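Long-range contacts in zinc peptidase (Vibrio cholerae, PDB 2GU1), which cleaves the peptide cross-links between adjacent peptidoglycan strands as a zinc-dependent DD-endopeptidase, probably letting new glycan be inserted as the cell wall expands: residues E75-T80 and F87-Q92; L197-N202 and L291-Q296; R99-S104 and I150-Q155; I31-L36 and K258-G263. All coordinates share one frame; numbering follows the deposited sequence.

Contact 1 of 4, residues E75-T80 and F87-Q92; sequences EKAIYT and FSYDFQ
Lys76 and Gln92, Ile78 and Asp90, and Thr80 and Ser88 are the hydrogen-bonded pairs of an antiparallel hairpin whose strand axes run at 159° and come within 4.5 Å. Each pair exchanges two backbone bonds, among them Ile78 N to Asp90 O at 2.7 Å. Ala77-Phe91 and Tyr79-Tyr89, the non-hydrogen-bonded pairs, put their side chains on the face opposite to Ile78 and Asp90. There the edge of the Tyr89 ring meets the face of Tyr79 in a T-shaped stack, planes at 70°, with Tyr89 CD1 3.6 Å from Tyr79 CE1. Tyr89 CE1 also reaches Ala77 CB at 3.7 Å. On the Ile78 face, Ile78 CD1 packs against the Gln92 amide, whose NE2 bonds Asp90 OD2 from above the carboxylate plane (3.1 Å). The hydroxyls of Tyr79 and Tyr89 bond Asp39 and Gln44, respectively. Within the LysM-like domain, strand 64-70 pairs with the far side of 75-81, 87-93 is outermost in the sheet, and helix 29-38 packs on Tyr79, Phe87 and Tyr89.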
loop_
_atom_site.group_PDB
_atom_site.type_symbol
_atom_site.label_atom_id
_atom_site.label_comp_id
_atom_site.label_asym_id
_atom_site.label_seq_id
_atom_site.Cartn_x
_atom_site.Cartn_y
_atom_site.Cartn_z
ATOM N N GLU A 75 -6.584 -13.078 3.812
ATOM C CA GLU A 75 -6.149 -11.979 4.671
ATOM C C GLU A 75 -7.318 -11.234 5.309
ATOM O O GLU A 75 -8.276 -10.860 4.630
ATOM C CB GLU A 75 -5.302 -10.990 3.862
ATOM C CG GLU A 75 -4.114 -11.632 3.166
ATOM C CD GLU A 75 -3.310 -10.659 2.322
ATOM O OE1 GLU A 75 -2.249 -11.067 1.797
ATOM O OE2 GLU A 75 -3.735 -9.492 2.177
ATOM N N LYS A 76 -7.227 -11.009 6.616
ATOM C CA LYS A 76 -8.271 -10.298 7.334
ATOM C C LYS A 76 -7.742 -9.535 8.547
ATOM O O LYS A 76 -6.826 -9.992 9.231
ATOM C CB LYS A 76 -9.358 -11.280 7.782
ATOM C CG LYS A 76 -8.844 -12.405 8.661
ATOM C CD LYS A 76 -9.942 -13.411 8.978
ATOM C CE LYS A 76 -9.401 -14.570 9.807
ATOM N NZ LYS A 76 -10.441 -15.613 10.063
ATOM N N ALA A 77 -8.334 -8.368 8.791
ATOM C CA ALA A 77 -7.992 -7.510 9.918
ATOM C C ALA A 77 -9.121 -7.709 10.927
ATOM O O ALA A 77 -10.292 -7.566 10.580
ATOM C CB ALA A 77 -7.937 -6.051 9.474
ATOM N N ILE A 78 -8.771 -8.046 12.163
ATOM C CA ILE A 78 -9.764 -8.298 13.199
ATOM C C ILE A 78 -9.749 -7.220 14.283
ATOM O O ILE A 78 -8.730 -7.003 14.943
ATOM C CB ILE A 78 -9.502 -9.664 13.834
ATOM C CG1 ILE A 78 -9.438 -10.723 12.731
ATOM C CG2 ILE A 78 -10.581 -9.982 14.865
ATOM C CD1 ILE A 78 -8.868 -12.052 13.181
ATOM N N TYR A 79 -10.883 -6.542 14.452
ATOM C CA TYR A 79 -11.021 -5.476 15.444
ATOM C C TYR A 79 -11.915 -5.986 16.577
ATOM O O TYR A 79 -13.127 -6.162 16.400
ATOM C CB TYR A 79 -11.629 -4.228 14.791
ATOM C CG TYR A 79 -10.789 -3.660 13.651
ATOM C CD1 TYR A 79 -9.906 -2.601 13.868
ATOM C CD2 TYR A 79 -10.842 -4.220 12.365
ATOM C CE1 TYR A 79 -9.091 -2.106 12.832
ATOM C CE2 TYR A 79 -10.028 -3.737 11.329
ATOM C CZ TYR A 79 -9.160 -2.681 11.567
ATOM O OH TYR A 79 -8.367 -2.193 10.541
ATOM N N THR A 80 -11.313 -6.211 17.743
ATOM C CA THR A 80 -12.045 -6.738 18.891
ATOM C C THR A 80 -12.261 -5.746 20.027
ATOM O O THR A 80 -11.332 -5.049 20.438
ATOM C CB THR A 80 -11.328 -7.975 19.455
ATOM O OG1 THR A 80 -11.197 -8.956 18.420
ATOM C CG2 THR A 80 -12.116 -8.574 20.611
ATOM N N PHE A 87 -10.961 -0.895 21.298
ATOM C CA PHE A 87 -10.875 -2.017 20.371
ATOM C C PHE A 87 -9.415 -2.358 20.132
ATOM O O PHE A 87 -8.579 -1.462 19.999
ATOM C CB PHE A 87 -11.531 -1.664 19.031
ATOM C CG PHE A 87 -13.008 -1.930 18.987
ATOM C CD1 PHE A 87 -13.506 -3.031 18.289
ATOM C CD2 PHE A 87 -13.898 -1.093 19.645
ATOM C CE1 PHE A 87 -14.875 -3.288 18.249
ATOM C CE2 PHE A 87 -15.275 -1.344 19.612
ATOM C CZ PHE A 87 -15.759 -2.446 18.910
ATOM N N SER A 88 -9.115 -3.650 20.096
ATOM C CA SER A 88 -7.763 -4.121 19.841
ATOM C C SER A 88 -7.704 -4.694 18.423
ATOM O O SER A 88 -8.714 -5.173 17.889
ATOM C CB SER A 88 -7.361 -5.189 20.862
ATOM O OG SER A 88 -8.285 -6.259 20.879
ATOM N N TYR A 89 -6.514 -4.650 17.830
ATOM C CA TYR A 89 -6.288 -5.110 16.459
ATOM C C TYR A 89 -5.449 -6.385 16.336
ATOM O O TYR A 89 -4.465 -6.555 17.046
ATOM C CB TYR A 89 -5.583 -3.993 15.688
ATOM C CG TYR A 89 -5.213 -4.325 14.257
ATOM C CD1 TYR A 89 -6.092 -4.055 13.206
ATOM C CD2 TYR A 89 -3.977 -4.892 13.951
ATOM C CE1 TYR A 89 -5.747 -4.339 11.888
ATOM C CE2 TYR A 89 -3.620 -5.181 12.635
ATOM C CZ TYR A 89 -4.507 -4.901 11.608
ATOM O OH TYR A 89 -4.151 -5.177 10.306
ATOM N N ASP A 90 -5.834 -7.256 15.405
ATOM C CA ASP A 90 -5.105 -8.492 15.118
ATOM C C ASP A 90 -5.218 -8.768 13.619
ATOM O O ASP A 90 -6.311 -8.710 13.055
ATOM C CB ASP A 90 -5.680 -9.673 15.911
ATOM C CG ASP A 90 -5.029 -11.005 15.539
ATOM O OD1 ASP A 90 -3.914 -10.995 14.975
ATOM O OD2 ASP A 90 -5.625 -12.072 15.823
ATOM N N PHE A 91 -4.088 -9.044 12.975
ATOM C CA PHE A 91 -4.073 -9.335 11.547
ATOM C C PHE A 91 -3.741 -10.807 11.328
ATOM O O PHE A 91 -2.769 -11.328 11.882
ATOM C CB PHE A 91 -3.040 -8.460 10.820
ATOM C CG PHE A 91 -2.991 -8.693 9.331
ATOM C CD1 PHE A 91 -4.006 -8.224 8.506
ATOM C CD2 PHE A 91 -1.948 -9.422 8.759
ATOM C CE1 PHE A 91 -3.990 -8.478 7.127
ATOM C CE2 PHE A 91 -1.917 -9.684 7.386
ATOM C CZ PHE A 91 -2.944 -9.210 6.568
ATOM N N GLN A 92 -4.553 -11.483 10.527
ATOM C CA GLN A 92 -4.321 -12.893 10.252
ATOM C C GLN A 92 -4.180 -13.161 8.763
ATOM O O GLN A 92 -5.008 -12.739 7.958
ATOM C CB GLN A 92 -5.453 -13.733 10.838
ATOM C CG GLN A 92 -5.351 -13.926 12.344
ATOM C CD GLN A 92 -6.563 -14.637 12.920
ATOM O OE1 GLN A 92 -7.207 -15.442 12.243
ATOM N NE2 GLN A 92 -6.873 -14.351 14.180
#

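Contact 2 of 4, residues L197-N202 and L291-Q296; sequences LERAFN and LVKRGQ
Arg294 reaches from the type II turn Lys293-Gln296 into the loop 197-202. Its CB lies 4.0 Å from Arg199 NH2. CG, anti to the backbone N, makes a close van der Waals approach to Asn202 ND2 (3.1 Å), not a hydrogen bond, the side chains crossing at about a right angle. CD sits between Ala200 O, 3.4 Å away, and Asn202 OD1. At the tip, Arg294 NH1 donates to Ala200 O at 3.1 Å, with the donor above the carbonyl plane (62°) and the N-H...O angle bent to 146°. Arg294 NH2 lies 3.1 Å from Arg199 NH1, two donors, unbonded; Arg199 CZ lies over one face of the Arg294 guanidinium, offset toward its rim, the two planes 48° apart. A water accepts from Arg199 NH2 and donates to Arg294 O. Asp250 forms a salt bridge with Arg199 NH2 and accepts from Arg294 N. This surface contact, joining the loop after strand 189-191 to the M23 peptidase part, brings like charges together, and the Asp250 carboxylate probably offsets some repulsion.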
loop_
_atom_site.group_PDB
_atom_site.type_symbol
_atom_site.label_atom_id
_atom_site.label_comp_id
_atom_site.label_asym_id
_atom_site.label_seq_id
_atom_site.Cartn_x
_atom_site.Cartn_y
_atom_site.Cartn_z
ATOM N N LEU A 197 16.418 -1.435 -13.167
ATOM C CA LEU A 197 15.605 -0.644 -14.082
ATOM C C LEU A 197 14.803 0.407 -13.320
ATOM O O LEU A 197 14.163 1.266 -13.928
ATOM C CB LEU A 197 14.629 -1.534 -14.867
ATOM C CG LEU A 197 15.152 -2.586 -15.856
ATOM C CD1 LEU A 197 16.288 -2.005 -16.691
ATOM C CD2 LEU A 197 15.629 -3.798 -15.103
ATOM N N GLU A 198 14.848 0.338 -11.992
ATOM C CA GLU A 198 14.112 1.268 -11.135
ATOM C C GLU A 198 15.040 2.046 -10.208
ATOM O O GLU A 198 15.986 1.492 -9.656
ATOM C CB GLU A 198 13.073 0.487 -10.327
ATOM C CG GLU A 198 12.081 -0.228 -11.224
ATOM C CD GLU A 198 11.118 -1.126 -10.475
ATOM O OE1 GLU A 198 11.546 -2.204 -10.008
ATOM O OE2 GLU A 198 9.934 -0.752 -10.361
ATOM N N ARG A 199 14.768 3.336 -10.031
ATOM C CA ARG A 199 15.624 4.158 -9.184
ATOM C C ARG A 199 15.543 3.801 -7.713
ATOM O O ARG A 199 14.527 3.306 -7.242
ATOM C CB ARG A 199 15.303 5.644 -9.372
ATOM C CG ARG A 199 15.763 6.197 -10.715
ATOM C CD ARG A 199 16.188 7.652 -10.594
ATOM N NE ARG A 199 15.064 8.547 -10.349
ATOM C CZ ARG A 199 15.193 9.837 -10.050
ATOM N NH1 ARG A 199 16.400 10.380 -9.956
ATOM N NH2 ARG A 199 14.115 10.587 -9.855
ATOM N N ALA A 200 16.634 4.047 -6.998
ATOM C CA ALA A 200 16.698 3.775 -5.571
ATOM C C ALA A 200 15.929 4.862 -4.833
ATOM O O ALA A 200 15.440 5.821 -5.443
ATOM C CB ALA A 200 18.152 3.751 -5.100
ATOM N N PHE A 201 15.837 4.716 -3.516
ATOM C CA PHE A 201 15.106 5.665 -2.689
ATOM C C PHE A 201 16.041 6.489 -1.822
ATOM O O PHE A 201 17.194 6.114 -1.590
ATOM C CB PHE A 201 14.164 4.923 -1.737
ATOM C CG PHE A 201 13.190 3.998 -2.418
ATOM C CD1 PHE A 201 12.913 2.746 -1.872
ATOM C CD2 PHE A 201 12.502 4.398 -3.552
ATOM C CE1 PHE A 201 11.960 1.906 -2.446
ATOM C CE2 PHE A 201 11.545 3.568 -4.138
ATOM C CZ PHE A 201 11.271 2.323 -3.586
ATOM N N ASN A 202 15.533 7.618 -1.346
ATOM C CA ASN A 202 16.293 8.432 -0.417
ATOM C C ASN A 202 15.904 7.833 0.933
ATOM O O ASN A 202 14.803 7.311 1.090
ATOM C CB ASN A 202 15.861 9.898 -0.474
ATOM C CG ASN A 202 16.363 10.602 -1.717
ATOM O OD1 ASN A 202 17.436 10.285 -2.225
ATOM N ND2 ASN A 202 15.600 11.575 -2.203
ATOM N N LEU A 291 2.076 12.170 -10.478
ATOM C CA LEU A 291 3.338 11.450 -10.407
ATOM C C LEU A 291 4.361 12.371 -9.769
ATOM O O LEU A 291 4.406 13.566 -10.067
ATOM C CB LEU A 291 3.812 11.039 -11.801
ATOM C CG LEU A 291 3.489 9.613 -12.257
ATOM C CD1 LEU A 291 1.998 9.357 -12.160
ATOM C CD2 LEU A 291 3.983 9.417 -13.687
ATOM N N VAL A 292 5.185 11.816 -8.890
ATOM C CA VAL A 292 6.198 12.600 -8.211
ATOM C C VAL A 292 7.580 12.011 -8.417
ATOM O O VAL A 292 7.722 10.846 -8.782
ATOM C CB VAL A 292 5.897 12.694 -6.699
ATOM C CG1 VAL A 292 4.578 13.426 -6.485
ATOM C CG2 VAL A 292 5.831 11.298 -6.088
ATOM N N LYS A 293 8.600 12.832 -8.194
ATOM C CA LYS A 293 9.977 12.401 -8.350
ATOM C C LYS A 293 10.603 12.234 -6.976
ATOM O O LYS A 293 10.087 12.747 -5.982
ATOM C CB LYS A 293 10.772 13.447 -9.136
ATOM C CG LYS A 293 10.151 13.852 -10.469
ATOM C CD LYS A 293 10.215 12.733 -11.495
ATOM C CE LYS A 293 11.655 12.357 -11.806
ATOM N NZ LYS A 293 12.449 13.530 -12.275
ATOM N N ARG A 294 11.718 11.520 -6.927
ATOM C CA ARG A 294 12.431 11.311 -5.680
ATOM C C ARG A 294 12.925 12.662 -5.156
ATOM O O ARG A 294 13.618 13.385 -5.863
ATOM C CB ARG A 294 13.625 10.386 -5.924
ATOM C CG ARG A 294 14.494 10.131 -4.705
ATOM C CD ARG A 294 15.633 9.187 -5.058
ATOM N NE ARG A 294 16.524 9.761 -6.066
ATOM C CZ ARG A 294 17.475 9.082 -6.700
ATOM N NH1 ARG A 294 17.659 7.792 -6.441
ATOM N NH2 ARG A 294 18.256 9.698 -7.582
ATOM N N GLY A 295 12.569 13.000 -3.920
ATOM C CA GLY A 295 13.013 14.260 -3.346
ATOM C C GLY A 295 12.079 15.432 -3.576
ATOM O O GLY A 295 12.307 16.534 -3.061
ATOM N N GLN A 296 11.023 15.207 -4.346
ATOM C CA GLN A 296 10.055 16.258 -4.631
ATOM C C GLN A 296 9.243 16.612 -3.387
ATOM O O GLN A 296 8.877 15.734 -2.598
ATOM C CB GLN A 296 9.106 15.804 -5.740
ATOM C CG GLN A 296 8.211 16.897 -6.283
ATOM C CD GLN A 296 7.252 16.385 -7.339
ATOM O OE1 GLN A 296 7.571 15.459 -8.086
ATOM N NE2 GLN A 296 6.074 16.997 -7.418
HETATM O O HOH W 1 13.964 13.138 -8.771
#

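Contact 3 of 4, residues R99-S104 and I150-Q155; sequences REILFS and ILVKQQ
Arg99 and Gln154, Ile101 and Val152, and Phe103 and Ile150 each exchange two main-chain hydrogen bonds, which sets an antiparallel register for strands whose axes are inclined at 144° and approach to 4.6 Å. Val152 N to Ile101 O, at 2.8 Å and 173°, is the straightest of the six. Weaker CA-H...O contacts fill in between, as from Glu100 CA to Val152 O at 3.3 Å.

Apolar contacts occupy both faces. Ile101 and Val152 lie side by side, with Ile101 CG2 3.7 Å from Val152 CB. Val152 CG2 meets the edge of the Phe103 ring at CD1 (3.8 Å), while Ile101 CD1 stands over the centre of one ring face. Leu102 and Leu151 touch through their CD1 atoms on the other face.

The polar contacts also lie on both faces: Glu100 and Lys153 beside Leu102 and Leu151, Arg99 and Gln154 beside Ile101 and Val152. Lys153, bent at chi4 (-61°), brings NZ to 3.2 Å from Glu100 OE1 in a salt bridge that uses the anti lone pair of that oxygen. A water accepts from both Arg99 NH1 and Gln154 NE2, and Tyr156 makes a cation-pi contact with Arg99.

The connection between the strands carries helix 122-132, whose Gln124 and Ile128 pack on Val152 and Ile150. Within the Csd3 second-domain region, this is the edge pairing of an antiparallel meander, with 97-106 outermost and 147-157 flanked by 160-173.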
loop_
_atom_site.group_PDB
_atom_site.type_symbol
_atom_site.label_atom_id
_atom_site.label_comp_id
_atom_site.label_asym_id
_atom_site.label_seq_id
_atom_site.Cartn_x
_atom_site.Cartn_y
_atom_site.Cartn_z
ATOM N N ARG A 99 0.885 -20.141 -7.879
ATOM C CA ARG A 99 1.071 -20.835 -9.145
ATOM C C ARG A 99 1.660 -19.876 -10.164
ATOM O O ARG A 99 1.406 -18.666 -10.126
ATOM C CB ARG A 99 -0.258 -21.382 -9.666
ATOM C CG ARG A 99 -1.310 -20.319 -9.926
ATOM C CD ARG A 99 -2.510 -20.900 -10.674
ATOM N NE ARG A 99 -3.132 -22.019 -9.968
ATOM C CZ ARG A 99 -4.193 -22.690 -10.415
ATOM N NH1 ARG A 99 -4.757 -22.356 -11.570
ATOM N NH2 ARG A 99 -4.693 -23.698 -9.708
ATOM N N GLU A 100 2.458 -20.412 -11.075
ATOM C CA GLU A 100 3.063 -19.571 -12.087
ATOM C C GLU A 100 2.245 -19.596 -13.356
ATOM O O GLU A 100 1.737 -20.643 -13.766
ATOM C CB GLU A 100 4.489 -20.025 -12.367
ATOM C CG GLU A 100 5.409 -19.816 -11.183
ATOM C CD GLU A 100 6.863 -20.025 -11.538
ATOM O OE1 GLU A 100 7.724 -19.781 -10.665
ATOM O OE2 GLU A 100 7.141 -20.434 -12.691
ATOM N N ILE A 101 2.108 -18.430 -13.973
ATOM C CA ILE A 101 1.355 -18.327 -15.205
ATOM C C ILE A 101 2.144 -17.455 -16.181
ATOM O O ILE A 101 2.695 -16.402 -15.825
ATOM C CB ILE A 101 -0.066 -17.761 -14.935
ATOM C CG1 ILE A 101 -0.932 -17.876 -16.193
ATOM C CG2 ILE A 101 0.021 -16.343 -14.433
ATOM C CD1 ILE A 101 -0.575 -16.918 -17.301
ATOM N N LEU A 102 2.208 -17.915 -17.420
ATOM C CA LEU A 102 2.950 -17.215 -18.448
ATOM C C LEU A 102 2.008 -16.524 -19.435
ATOM O O LEU A 102 1.198 -17.173 -20.093
ATOM C CB LEU A 102 3.838 -18.224 -19.174
ATOM C CG LEU A 102 5.098 -17.756 -19.891
ATOM C CD1 LEU A 102 6.039 -17.071 -18.898
ATOM C CD2 LEU A 102 5.775 -18.966 -20.531
ATOM N N PHE A 103 2.099 -15.202 -19.516
ATOM C CA PHE A 103 1.265 -14.462 -20.450
ATOM C C PHE A 103 2.140 -14.106 -21.642
ATOM O O PHE A 103 3.010 -13.238 -21.553
ATOM C CB PHE A 103 0.707 -13.188 -19.809
ATOM C CG PHE A 103 -0.314 -13.440 -18.731
ATOM C CD1 PHE A 103 0.060 -13.475 -17.394
ATOM C CD2 PHE A 103 -1.650 -13.630 -19.057
ATOM C CE1 PHE A 103 -0.891 -13.692 -16.388
ATOM C CE2 PHE A 103 -2.607 -13.848 -18.066
ATOM C CZ PHE A 103 -2.226 -13.879 -16.725
ATOM N N SER A 104 1.913 -14.794 -22.755
ATOM C CA SER A 104 2.693 -14.565 -23.963
ATOM C C SER A 104 1.823 -14.129 -25.133
ATOM O O SER A 104 0.685 -14.584 -25.281
ATOM C CB SER A 104 3.449 -15.843 -24.333
ATOM O OG SER A 104 4.147 -16.358 -23.210
ATOM N N ILE A 150 5.477 -12.821 -20.172
ATOM C CA ILE A 150 5.420 -12.271 -18.825
ATOM C C ILE A 150 5.173 -13.392 -17.821
ATOM O O ILE A 150 4.164 -14.091 -17.912
ATOM C CB ILE A 150 4.258 -11.274 -18.687
ATOM C CG1 ILE A 150 4.280 -10.285 -19.859
ATOM C CG2 ILE A 150 4.347 -10.544 -17.341
ATOM C CD1 ILE A 150 5.576 -9.463 -19.974
ATOM N N LEU A 151 6.081 -13.570 -16.868
ATOM C CA LEU A 151 5.889 -14.612 -15.851
ATOM C C LEU A 151 5.254 -13.985 -14.612
ATOM O O LEU A 151 5.826 -13.080 -14.003
ATOM C CB LEU A 151 7.221 -15.270 -15.467
ATOM C CG LEU A 151 7.030 -16.379 -14.423
ATOM C CD1 LEU A 151 6.312 -17.546 -15.076
ATOM C CD2 LEU A 151 8.373 -16.845 -13.865
ATOM N N VAL A 152 4.061 -14.459 -14.257
ATOM C CA VAL A 152 3.338 -13.957 -13.101
ATOM C C VAL A 152 3.096 -15.073 -12.076
ATOM O O VAL A 152 2.941 -16.242 -12.431
ATOM C CB VAL A 152 1.959 -13.372 -13.523
ATOM C CG1 VAL A 152 1.170 -12.895 -12.306
ATOM C CG2 VAL A 152 2.164 -12.230 -14.508
ATOM N N LYS A 153 3.092 -14.696 -10.807
ATOM C CA LYS A 153 2.823 -15.626 -9.725
ATOM C C LYS A 153 1.437 -15.251 -9.237
ATOM O O LYS A 153 1.173 -14.084 -8.952
ATOM C CB LYS A 153 3.830 -15.456 -8.585
ATOM C CG LYS A 153 5.151 -16.157 -8.814
ATOM C CD LYS A 153 6.005 -16.142 -7.551
ATOM C CE LYS A 153 7.189 -17.091 -7.683
ATOM N NZ LYS A 153 6.737 -18.498 -7.891
ATOM N N GLN A 154 0.547 -16.235 -9.167
ATOM C CA GLN A 154 -0.818 -15.999 -8.705
ATOM C C GLN A 154 -1.079 -16.806 -7.445
ATOM O O GLN A 154 -0.809 -18.001 -7.405
ATOM C CB GLN A 154 -1.829 -16.407 -9.777
ATOM C CG GLN A 154 -1.981 -15.416 -10.915
ATOM C CD GLN A 154 -2.948 -15.917 -11.973
ATOM O OE1 GLN A 154 -3.475 -15.141 -12.768
ATOM N NE2 GLN A 154 -3.175 -17.225 -11.991
ATOM N N GLN A 155 -1.609 -16.152 -6.418
ATOM C CA GLN A 155 -1.892 -16.845 -5.175
ATOM C C GLN A 155 -3.292 -17.436 -5.211
ATOM O O GLN A 155 -4.251 -16.790 -5.646
ATOM C CB GLN A 155 -1.752 -15.891 -3.988
ATOM C CG GLN A 155 -2.030 -16.518 -2.630
ATOM C CD GLN A 155 -1.847 -15.521 -1.498
ATOM O OE1 GLN A 155 -2.232 -14.361 -1.619
ATOM N NE2 GLN A 155 -1.266 -15.975 -0.386
HETATM O O HOH W 2 -4.561 -19.414 -13.007
#

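Contact 4 of 4, residues I31-L36 and K258-G263; sequences ILQKIL and KHPYAG
Leu36 and Gln33, one turn apart on a helix, meet Tyr261 and its neighbours through van der Waals contacts. Leu36 CB lies 3.7 Å from Tyr261 CE2, and Leu36 CD2 packs on Pro260 CG at 3.8 Å. Gln33 crosses the tyrosine obliquely, its amide plane 26° from the ring, with NE2 3.6 Å from Tyr261 CE2. Tyr261 OH lies 3.5 Å from Gln33 O and beside Gln33 CB, as packing rather than a hydrogen bond. Nearby, His259 turns its edge to the helix, CE1 standing 3.5 Å from Leu36 O close to the ring plane.

A second shell fixes the loop. His259 ND1 accepts from two successive backbone amides, Tyr261 N at 2.9 Å and Ala262 N at 3.0 Å, the latter coming from far out of the ring plane. One imidazole nitrogen thus ties together the turn that presents Tyr261, while Pro260 CD rests over one face of the same ring. Farther out, Tyr261 bonds Arg306 and Ala262 bonds His280 through the backbone.

The Tyr261 side chain is about 12 Å from the zinc ion, so this interface lies near the zinc site without touching the metal. Helix 29-38, backed by helix 18-24 at Leu32 and Ile35, here faces the loop between strands 251-259 and 265-269.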
loop_
_atom_site.group_PDB
_atom_site.type_symbol
_atom_site.label_atom_id
_atom_site.label_comp_id
_atom_site.label_asym_id
_atom_site.label_seq_id
_atom_site.Cartn_x
_atom_site.Cartn_y
_atom_site.Cartn_z
ATOM N N ILE A 31 -18.672 4.478 18.508
ATOM C CA ILE A 31 -18.053 3.197 18.191
ATOM C C ILE A 31 -17.236 3.334 16.914
ATOM O O ILE A 31 -16.172 2.735 16.774
ATOM C CB ILE A 31 -19.116 2.096 18.014
ATOM C CG1 ILE A 31 -19.878 1.892 19.332
ATOM C CG2 ILE A 31 -18.463 0.813 17.525
ATOM C CD1 ILE A 31 -19.010 1.544 20.525
ATOM N N LEU A 32 -17.743 4.118 15.974
ATOM C CA LEU A 32 -17.003 4.354 14.742
ATOM C C LEU A 32 -15.638 4.947 15.144
ATOM O O LEU A 32 -14.595 4.518 14.660
ATOM C CB LEU A 32 -17.761 5.346 13.863
ATOM C CG LEU A 32 -16.958 5.895 12.690
ATOM C CD1 LEU A 32 -16.420 4.746 11.875
ATOM C CD2 LEU A 32 -17.843 6.809 11.845
ATOM N N GLN A 33 -15.660 5.921 16.051
ATOM C CA GLN A 33 -14.426 6.569 16.513
ATOM C C GLN A 33 -13.425 5.621 17.182
ATOM O O GLN A 33 -12.210 5.817 17.084
ATOM C CB GLN A 33 -14.752 7.725 17.473
ATOM C CG GLN A 33 -15.460 8.901 16.813
ATOM C CD GLN A 33 -15.015 9.089 15.377
ATOM O OE1 GLN A 33 -15.691 8.651 14.444
ATOM N NE2 GLN A 33 -13.860 9.716 15.190
ATOM N N LYS A 34 -13.919 4.599 17.870
ATOM C CA LYS A 34 -13.015 3.654 18.515
ATOM C C LYS A 34 -12.317 2.786 17.469
ATOM O O LYS A 34 -11.157 2.382 17.648
ATOM C CB LYS A 34 -13.768 2.769 19.518
ATOM C CG LYS A 34 -14.276 3.516 20.754
ATOM C CD LYS A 34 -13.191 4.431 21.350
ATOM C CE LYS A 34 -11.884 3.681 21.648
ATOM N NZ LYS A 34 -10.730 4.605 21.918
ATOM N N ILE A 35 -13.027 2.494 16.381
ATOM C CA ILE A 35 -12.468 1.689 15.296
ATOM C C ILE A 35 -11.426 2.525 14.546
ATOM O O ILE A 35 -10.338 2.047 14.240
ATOM C CB ILE A 35 -13.581 1.233 14.324
ATOM C CG1 ILE A 35 -14.505 0.233 15.033
ATOM C CG2 ILE A 35 -12.981 0.632 13.064
ATOM C CD1 ILE A 35 -13.800 -1.001 15.566
ATOM N N LEU A 36 -11.769 3.778 14.262
ATOM C CA LEU A 36 -10.861 4.686 13.566
ATOM C C LEU A 36 -9.602 4.903 14.406
ATOM O O LEU A 36 -8.488 4.983 13.880
ATOM C CB LEU A 36 -11.566 6.023 13.316
ATOM C CG LEU A 36 -12.187 6.276 11.936
ATOM C CD1 LEU A 36 -12.748 5.004 11.350
ATOM C CD2 LEU A 36 -13.256 7.355 12.068
ATOM N N LYS A 258 -8.011 12.869 4.826
ATOM C CA LYS A 258 -8.041 13.608 6.076
ATOM C C LYS A 258 -8.654 12.608 7.053
ATOM O O LYS A 258 -9.858 12.353 7.022
ATOM C CB LYS A 258 -8.934 14.848 5.974
ATOM C CG LYS A 258 -8.715 15.854 7.106
ATOM C CD LYS A 258 -8.904 15.223 8.480
ATOM C CE LYS A 258 -8.055 15.917 9.545
ATOM N NZ LYS A 258 -8.157 15.249 10.880
ATOM N N HIS A 259 -7.818 12.045 7.914
ATOM C CA HIS A 259 -8.249 11.051 8.884
ATOM C C HIS A 259 -8.378 11.680 10.271
ATOM O O HIS A 259 -7.543 12.486 10.679
ATOM C CB HIS A 259 -7.228 9.910 8.886
ATOM C CG HIS A 259 -7.658 8.694 9.645
ATOM N ND1 HIS A 259 -7.623 8.623 11.021
ATOM C CD2 HIS A 259 -8.088 7.485 9.214
ATOM C CE1 HIS A 259 -8.008 7.418 11.405
ATOM N NE2 HIS A 259 -8.296 6.709 10.328
ATOM N N PRO A 260 -9.438 11.326 11.013
ATOM C CA PRO A 260 -9.656 11.878 12.356
ATOM C C PRO A 260 -8.471 11.684 13.298
ATOM O O PRO A 260 -8.204 12.529 14.160
ATOM C CB PRO A 260 -10.897 11.127 12.847
ATOM C CG PRO A 260 -11.618 10.775 11.573
ATOM C CD PRO A 260 -10.502 10.369 10.654
ATOM N N TYR A 261 -7.759 10.576 13.128
ATOM C CA TYR A 261 -6.628 10.272 13.992
ATOM C C TYR A 261 -5.262 10.384 13.326
ATOM O O TYR A 261 -4.297 10.829 13.952
ATOM C CB TYR A 261 -6.835 8.883 14.593
ATOM C CG TYR A 261 -8.057 8.856 15.481
ATOM C CD1 TYR A 261 -7.989 9.288 16.802
ATOM C CD2 TYR A 261 -9.309 8.509 14.966
ATOM C CE1 TYR A 261 -9.132 9.388 17.590
ATOM C CE2 TYR A 261 -10.461 8.604 15.745
ATOM C CZ TYR A 261 -10.366 9.047 17.054
ATOM O OH TYR A 261 -11.504 9.172 17.820
ATOM N N ALA A 262 -5.177 9.989 12.064
ATOM C CA ALA A 262 -3.911 10.077 11.340
ATOM C C ALA A 262 -3.771 11.480 10.754
ATOM O O ALA A 262 -2.737 11.823 10.184
ATOM C CB ALA A 262 -3.860 9.034 10.235
ATOM N N GLY A 263 -4.818 12.283 10.914
ATOM C CA GLY A 263 -4.816 13.644 10.393
ATOM C C GLY A 263 -4.726 13.601 8.883
ATOM O O GLY A 263 -5.168 12.627 8.264
#

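Contacts 1 and 3 are both antiparallel strand pairings, each taking in an outermost strand of a separate five-stranded sheet. Contact 1 is partly buried, with aromatic rings under a helix, whereas contact 3, like 2 and 4, is a surface contact, and it mixes aliphatic packing with a salt bridge. Contacts 2 and 4 are smaller and bring different parts of the chain onto the peptidase sheet, through the neighbouring strands 291-292 and 251-259, with centres 31 Å apart. Their chemistry differs: arginines and a water in contact 2, mainly van der Waals packing in contact 4. Contacts 1 and 4 touch directly, Phe87 CD1 lying 3.4 Å from Ile35 CD1, so helix 29-38 serves both.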